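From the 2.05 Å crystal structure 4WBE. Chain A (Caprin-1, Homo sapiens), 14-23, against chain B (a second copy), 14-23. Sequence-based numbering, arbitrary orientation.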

ATOM      1  N   ARG A  14      -2.046  -0.044 -11.243  1.00 16.73           N
ATOM      2  CA  ARG A  14      -2.402  -1.048 -10.257  1.00 20.95           C
ATOM      3  C   ARG A  14      -1.996  -0.600  -8.846  1.00 20.80           C
ATOM      4  O   ARG A  14      -2.761  -0.762  -7.890  1.00 17.01           O
ATOM      5  N   LEU A  15      -0.799  -0.032  -8.720  1.00 14.29           N
ATOM      6  CA  LEU A  15      -0.351   0.536  -7.447  1.00 10.77           C
ATOM      7  C   LEU A  15      -1.272   1.663  -6.993  1.00  9.31           C
ATOM      8  O   LEU A  15      -1.567   1.782  -5.806  1.00 11.17           O
ATOM      9  N   LYS A  16      -1.696   2.498  -7.936  1.00 13.31           N
ATOM     10  CA  LYS A  16      -2.605   3.603  -7.630  1.00 14.97           C
ATOM     11  C   LYS A  16      -3.905   3.056  -7.051  1.00 16.69           C
ATOM     12  O   LYS A  16      -4.434   3.581  -6.067  1.00 15.80           O
ATOM     13  N   THR A  17      -4.410   1.997  -7.673  1.00 15.31           N
ATOM     14  CA  THR A  17      -5.628   1.351  -7.212  1.00 14.65           C
ATOM     15  C   THR A  17      -5.449   0.765  -5.821  1.00 13.30           C
ATOM     16  O   THR A  17      -6.348   0.872  -4.981  1.00 10.91           O
ATOM     17  N   VAL A  18      -4.286   0.160  -5.571  1.00 12.99           N
ATOM     18  CA  VAL A  18      -3.985  -0.357  -4.242  1.00 11.44           C
ATOM     19  C   VAL A  18      -4.026   0.760  -3.196  1.00 12.28           C
ATOM     20  O   VAL A  18      -4.604   0.594  -2.128  1.00 11.23           O
ATOM     21  N   LEU A  19      -3.394   1.889  -3.504  1.00 11.81           N
ATOM     22  CA  LEU A  19      -3.365   3.031  -2.586  1.00 16.70           C
ATOM     23  C   LEU A  19      -4.771   3.563  -2.288  1.00 15.32           C
ATOM     24  O   LEU A  19      -5.109   3.853  -1.141  1.00 14.75           O
ATOM     25  N   GLU A  20      -5.577   3.701  -3.335  1.00 12.81           N
ATOM     26  CA  GLU A  20      -6.983   4.089  -3.203  1.00 11.60           C
ATOM     27  C   GLU A  20      -7.741   3.124  -2.299  1.00 13.10           C
ATOM     28  O   GLU A  20      -8.475   3.537  -1.397  1.00 12.77           O
ATOM     29  N   LEU A  21      -7.562   1.835  -2.560  1.00 13.29           N
ATOM     30  CA  LEU A  21      -8.212   0.800  -1.770  1.00 13.82           C
ATOM     31  C   LEU A  21      -7.822   0.871  -0.292  1.00 12.57           C
ATOM     32  O   LEU A  21      -8.674   0.750   0.588  1.00 14.16           O
ATOM     33  N   GLN A  22      -6.535   1.065  -0.026  1.00 11.37           N
ATOM     34  CA  GLN A  22      -6.049   1.168   1.344  1.00 13.12           C
ATOM     35  C   GLN A  22      -6.673   2.364   2.044  1.00 10.48           C
ATOM     36  O   GLN A  22      -7.057   2.285   3.213  1.00 13.66           O
ATOM     37  N   TYR A  23      -6.754   3.477   1.329  1.00 15.94           N
ATOM     38  CA  TYR A  23      -7.407   4.660   1.863  1.00 18.40           C
ATOM     39  C   TYR A  23      -8.856   4.358   2.243  1.00 20.26           C
ATOM     40  O   TYR A  23      -9.297   4.661   3.359  1.00 20.28           O
TER
ATOM     41  N   ARG B  14       6.377  -7.323  -6.024  1.00 16.73           N
ATOM     42  CA  ARG B  14       6.473  -5.876  -5.971  1.00 20.95           C
ATOM     43  C   ARG B  14       5.462  -5.295  -4.972  1.00 20.80           C
ATOM     44  O   ARG B  14       5.792  -4.394  -4.195  1.00 17.01           O
ATOM     45  N   LEU B  15       4.237  -5.817  -4.989  1.00 14.29           N
ATOM     46  CA  LEU B  15       3.224  -5.423  -4.007  1.00 10.77           C
ATOM     47  C   LEU B  15       3.675  -5.751  -2.589  1.00  9.31           C
ATOM     48  O   LEU B  15       3.442  -4.971  -1.668  1.00 11.17           O
ATOM     49  N   LYS B  16       4.293  -6.915  -2.418  1.00 13.31           N
ATOM     50  CA  LYS B  16       4.797  -7.331  -1.108  1.00 14.97           C
ATOM     51  C   LYS B  16       5.826  -6.324  -0.608  1.00 16.69           C
ATOM     52  O   LYS B  16       5.815  -5.929   0.562  1.00 15.80           O
ATOM     53  N   THR B  17       6.713  -5.914  -1.508  1.00 15.31           N
ATOM     54  CA  THR B  17       7.734  -4.931  -1.180  1.00 14.65           C
ATOM     55  C   THR B  17       7.112  -3.594  -0.811  1.00 13.30           C
ATOM     56  O   THR B  17       7.564  -2.940   0.136  1.00 10.91           O
ATOM     57  N   VAL B  18       6.070  -3.195  -1.542  1.00 12.99           N
ATOM     58  CA  VAL B  18       5.353  -1.970  -1.212  1.00 11.44           C
ATOM     59  C   VAL B  18       4.776  -2.036   0.205  1.00 12.28           C
ATOM     60  O   VAL B  18       4.894  -1.087   0.972  1.00 11.23           O
ATOM     61  N   LEU B  19       4.138  -3.155   0.537  1.00 11.81           N
ATOM     62  CA  LEU B  19       3.546  -3.338   1.865  1.00 16.70           C
ATOM     63  C   LEU B  19       4.599  -3.269   2.977  1.00 15.32           C
ATOM     64  O   LEU B  19       4.390  -2.630   4.007  1.00 14.75           O
ATOM     65  N   GLU B  20       5.721  -3.946   2.762  1.00 12.81           N
ATOM     66  CA  GLU B  20       6.865  -3.888   3.674  1.00 11.60           C
ATOM     67  C   GLU B  20       7.348  -2.456   3.866  1.00 13.10           C
ATOM     68  O   GLU B  20       7.573  -2.003   4.993  1.00 12.77           O
ATOM     69  N   LEU B  21       7.514  -1.753   2.752  1.00 13.29           N
ATOM     70  CA  LEU B  21       7.957  -0.367   2.784  1.00 13.82           C
ATOM     71  C   LEU B  21       6.999   0.528   3.572  1.00 12.57           C
ATOM     72  O   LEU B  21       7.432   1.364   4.366  1.00 14.16           O
ATOM     73  N   GLN B  22       5.702   0.352   3.348  1.00 11.37           N
ATOM     74  CA  GLN B  22       4.696   1.135   4.053  1.00 13.12           C
ATOM     75  C   GLN B  22       4.768   0.876   5.549  1.00 10.48           C
ATOM     76  O   GLN B  22       4.656   1.799   6.359  1.00 13.66           O
ATOM     77  N   TYR B  23       4.937  -0.388   5.911  1.00 15.94           N
ATOM     78  CA  TYR B  23       5.106  -0.746   7.309  1.00 18.40           C
ATOM     79  C   TYR B  23       6.307  -0.023   7.916  1.00 20.26           C
ATOM     80  O   TYR B  23       6.202   0.603   8.978  1.00 20.28           O
TER

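How do the two helices meet at the start of the stretch? They are copies related by an exact two-fold axis, running in broadly the same direction with 42° between them and axes 11.8 Å apart at closest approach, so every contact made by chain A has a counterpart made by chain B. Arg A14 directs its CA-to-CB bond toward the partner, yet its nearest approach, CG of Arg A14 to CD2 of Leu B15, is 5.0 Å, too far for a contact; its NH1 finds a hydrogen bond elsewhere in the structure. Leu A15 does the first real packing. Its CA-to-CB bond points sideways, but the m rotamer at chi1 with t at chi2 brings the end of the side chain nearer, and CD2 of Leu A15 lies 3.7 Å from CD2 of Leu B15. The backbones are also in register here, with CA of Leu A15 7.8 Å from CA of Leu B15.

What lies between this leucine pair and the next turn of the helix? Lys A16 and Thr A17 are out of reach of chain B. The lysine instead turns along its own helix, where NZ of Lys A16 forms a salt bridge with OE2 of Glu A20 at 2.7 Å, a partner one turn on. Val A18 returns to the contact. Its CA-to-CB bond points toward chain B, and its t rotamer puts CG2 of Val A18 4.0 Å from CD2 of Leu B15. Symmetry repeats the contact between CD2 of Leu A15 and CG2 of Val B18, also 4.0 Å, so the two leucines and two valines form one small apolar cluster.

How does the contact pass from apolar to polar? Leu A19 points sideways at CB, with chi1 at -97° and chi2 at 5°, both between the usual wells. Even so, its end comes nearer, and CD1 of Leu A19 sits 3.4 Å from NE2 of Gln B22, a close approach of a methyl group to an amide. Glu A20 and Leu A21 are out of reach.

What holds the far end together? Gln A22 points toward chain B and extends as m at chi1 and t at chi2, which carries its amide to that of Gln B22. NE2 of Gln B22 donates to OE1 of Gln A22 at 3.0 Å, and NE2 of Gln A22 donates to OE1 of Gln B22 at 3.0 Å, both with N-H...O angles of 159°. Each amide thus gives and accepts one hydrogen bond, a reciprocal pairing that suits the two-fold. Tyr A23, out of reach, adds nothing to the contact.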

ATOM      1  CB  ARG A  14      -1.731  -2.375 -10.626  1.00 24.87           C
ATOM      2  CG  ARG A  14      -1.894  -3.453  -9.591  1.00 33.33           C
ATOM      3  CD  ARG A  14      -1.835  -4.842 -10.211  1.00 39.09           C
ATOM      4  NE  ARG A  14      -1.953  -4.792 -11.669  1.00 42.26           N
ATOM      5  CZ  ARG A  14      -2.850  -5.474 -12.373  1.00 46.18           C
ATOM      6  NH1 ARG A  14      -3.710  -6.274 -11.759  1.00 46.08           N
ATOM      7  NH2 ARG A  14      -2.882  -5.360 -13.694  1.00 49.74           N
ATOM      8  CB  LEU A  15       1.081   1.074  -7.558  1.00 13.91           C
ATOM      9  CG  LEU A  15       2.213   0.065  -7.740  1.00 20.11           C
ATOM     10  CD1 LEU A  15       3.564   0.764  -7.749  1.00 22.69           C
ATOM     11  CD2 LEU A  15       2.162  -0.960  -6.626  1.00 23.42           C
ATOM     12  CB  LYS A  16      -2.886   4.436  -8.896  1.00 12.19           C
ATOM     13  CG  LYS A  16      -3.819   5.637  -8.671  1.00 14.17           C
ATOM     14  CD  LYS A  16      -3.999   6.495  -9.936  1.00 16.81           C
ATOM     15  CE  LYS A  16      -5.009   5.911 -10.915  1.00 20.80           C
ATOM     16  NZ  LYS A  16      -6.418   6.081 -10.433  1.00 17.38           N
ATOM     17  CB  THR A  17      -6.091   0.264  -8.206  1.00 14.40           C
ATOM     18  OG1 THR A  17      -6.263   0.856  -9.496  1.00 14.95           O
ATOM     19  CG2 THR A  17      -7.407  -0.357  -7.764  1.00 13.99           C
ATOM     20  CB  VAL A  18      -2.591  -1.041  -4.178  1.00 15.96           C
ATOM     21  CG1 VAL A  18      -2.248  -1.385  -2.741  1.00 15.43           C
ATOM     22  CG2 VAL A  18      -2.558  -2.305  -5.027  1.00 18.43           C
ATOM     23  CB  LEU A  19      -2.508   4.154  -3.182  1.00 15.34           C
ATOM     24  CG  LEU A  19      -1.030   4.338  -2.799  1.00 19.63           C
ATOM     25  CD1 LEU A  19      -0.460   3.251  -1.886  1.00 17.85           C
ATOM     26  CD2 LEU A  19      -0.155   4.560  -4.034  1.00 17.45           C
ATOM     27  CB  GLU A  20      -7.638   4.127  -4.587  1.00 12.74           C
ATOM     28  CG  GLU A  20      -7.130   5.235  -5.494  1.00 17.08           C
ATOM     29  CD  GLU A  20      -7.395   4.950  -6.964  1.00 18.50           C
ATOM     30  OE1 GLU A  20      -8.000   3.903  -7.284  1.00 17.44           O
ATOM     31  OE2 GLU A  20      -7.031   5.790  -7.803  1.00 18.08           O
ATOM     32  CB  LEU A  21      -7.859  -0.577  -2.329  1.00 15.58           C
ATOM     33  CG  LEU A  21      -8.381  -1.735  -1.477  1.00 14.71           C
ATOM     34  CD1 LEU A  21      -9.902  -1.731  -1.455  1.00 16.53           C
ATOM     35  CD2 LEU A  21      -7.854  -3.052  -2.026  1.00 14.80           C
ATOM     36  CB  GLN A  22      -4.522   1.279   1.357  1.00 12.08           C
ATOM     37  CG  GLN A  22      -3.825  -0.018   0.962  1.00  9.42           C
ATOM     38  CD  GLN A  22      -2.330   0.133   0.860  1.00 17.07           C
ATOM     39  OE1 GLN A  22      -1.829   1.170   0.428  1.00 14.36           O
ATOM     40  NE2 GLN A  22      -1.601  -0.888   1.298  1.00 10.51           N
ATOM     41  CB  TYR A  23      -7.338   5.821   0.865  1.00 18.58           C
ATOM     42  CG  TYR A  23      -8.076   7.043   1.354  1.00 20.80           C
ATOM     43  CD1 TYR A  23      -7.476   7.931   2.233  1.00 23.32           C
ATOM     44  CD2 TYR A  23      -9.373   7.308   0.937  1.00 19.88           C
ATOM     45  CE1 TYR A  23      -8.152   9.049   2.695  1.00 25.67           C
ATOM     46  CE2 TYR A  23     -10.053   8.419   1.385  1.00 24.65           C
ATOM     47  CZ  TYR A  23      -9.440   9.285   2.262  1.00 27.60           C
ATOM     48  OH  TYR A  23     -10.124  10.393   2.708  1.00 32.40           O
TER
ATOM     49  CB  ARG B  14       6.246  -5.305  -7.374  1.00 24.87           C
ATOM     50  CG  ARG B  14       6.161  -3.805  -7.420  1.00 33.33           C
ATOM     51  CD  ARG B  14       6.597  -3.257  -8.773  1.00 39.09           C
ATOM     52  NE  ARG B  14       7.282  -4.272  -9.574  1.00 42.26           N
ATOM     53  CZ  ARG B  14       8.489  -4.117 -10.108  1.00 46.18           C
ATOM     54  NH1 ARG B  14       9.152  -2.983  -9.937  1.00 46.08           N
ATOM     55  NH2 ARG B  14       9.031  -5.098 -10.818  1.00 49.74           N
ATOM     56  CB  LEU B  15       1.890  -6.126  -4.283  1.00 13.91           C
ATOM     57  CG  LEU B  15       1.119  -5.732  -5.542  1.00 20.11           C
ATOM     58  CD1 LEU B  15      -0.212  -6.464  -5.612  1.00 22.69           C
ATOM     59  CD2 LEU B  15       0.892  -4.234  -5.548  1.00 23.42           C
ATOM     60  CB  LYS B  16       5.417  -8.740  -1.192  1.00 12.19           C
ATOM     61  CG  LYS B  16       5.958  -9.275   0.144  1.00 14.17           C
ATOM     62  CD  LYS B  16       6.482 -10.718   0.038  1.00 16.81           C
ATOM     63  CE  LYS B  16       7.885 -10.802  -0.550  1.00 20.80           C
ATOM     64  NZ  LYS B  16       8.928 -10.350   0.427  1.00 17.38           N
ATOM     65  CB  THR B  17       8.736  -4.764  -2.341  1.00 14.40           C
ATOM     66  OG1 THR B  17       9.309  -6.038  -2.649  1.00 14.95           O
ATOM     67  CG2 THR B  17       9.848  -3.795  -1.969  1.00 13.99           C
ATOM     68  CB  VAL B  18       4.192  -1.681  -2.203  1.00 15.96           C
ATOM     69  CG1 VAL B  18       3.364  -0.512  -1.706  1.00 15.43           C
ATOM     70  CG2 VAL B  18       4.721  -1.375  -3.598  1.00 18.43           C
ATOM     71  CB  LEU B  19       2.823  -4.689   1.928  1.00 15.34           C
ATOM     72  CG  LEU B  19       1.308  -4.811   1.691  1.00 19.63           C
ATOM     73  CD1 LEU B  19       0.615  -3.514   1.270  1.00 17.85           C
ATOM     74  CD2 LEU B  19       0.981  -5.965   0.741  1.00 17.45           C
ATOM     75  CB  GLU B  20       8.005  -4.751   3.124  1.00 12.74           C
ATOM     76  CG  GLU B  20       7.723  -6.243   3.129  1.00 17.08           C
ATOM     77  CD  GLU B  20       8.603  -7.004   2.149  1.00 18.50           C
ATOM     78  OE1 GLU B  20       9.455  -6.379   1.482  1.00 17.44           O
ATOM     79  OE2 GLU B  20       8.469  -8.237   2.069  1.00 18.08           O
ATOM     80  CB  LEU B  21       8.102   0.164   1.359  1.00 15.58           C
ATOM     81  CG  LEU B  21       8.427   1.657   1.292  1.00 14.71           C
ATOM     82  CD1 LEU B  21       9.785   1.929   1.922  1.00 16.53           C
ATOM     83  CD2 LEU B  21       8.401   2.122  -0.156  1.00 14.80           C
ATOM     84  CB  GLN B  22       3.298   0.803   3.522  1.00 12.08           C
ATOM     85  CG  GLN B  22       3.054   1.330   2.112  1.00  9.42           C
ATOM     86  CD  GLN B  22       1.725   0.896   1.551  1.00 17.07           C
ATOM     87  OE1 GLN B  22       1.270  -0.221   1.799  1.00 14.36           O
ATOM     88  NE2 GLN B  22       1.068   1.793   0.824  1.00 10.51           N
ATOM     89  CB  TYR B  23       5.247  -2.264   7.472  1.00 18.58           C
ATOM     90  CG  TYR B  23       5.504  -2.667   8.903  1.00 20.80           C
ATOM     91  CD1 TYR B  23       4.457  -2.796   9.803  1.00 23.32           C
ATOM     92  CD2 TYR B  23       6.792  -2.917   9.354  1.00 19.88           C
ATOM     93  CE1 TYR B  23       4.687  -3.155  11.122  1.00 25.67           C
ATOM     94  CE2 TYR B  23       7.031  -3.279  10.662  1.00 24.65           C
ATOM     95  CZ  TYR B  23       5.977  -3.396  11.540  1.00 27.60           C
ATOM     96  OH  TYR B  23       6.222  -3.757  12.845  1.00 32.40           O
TER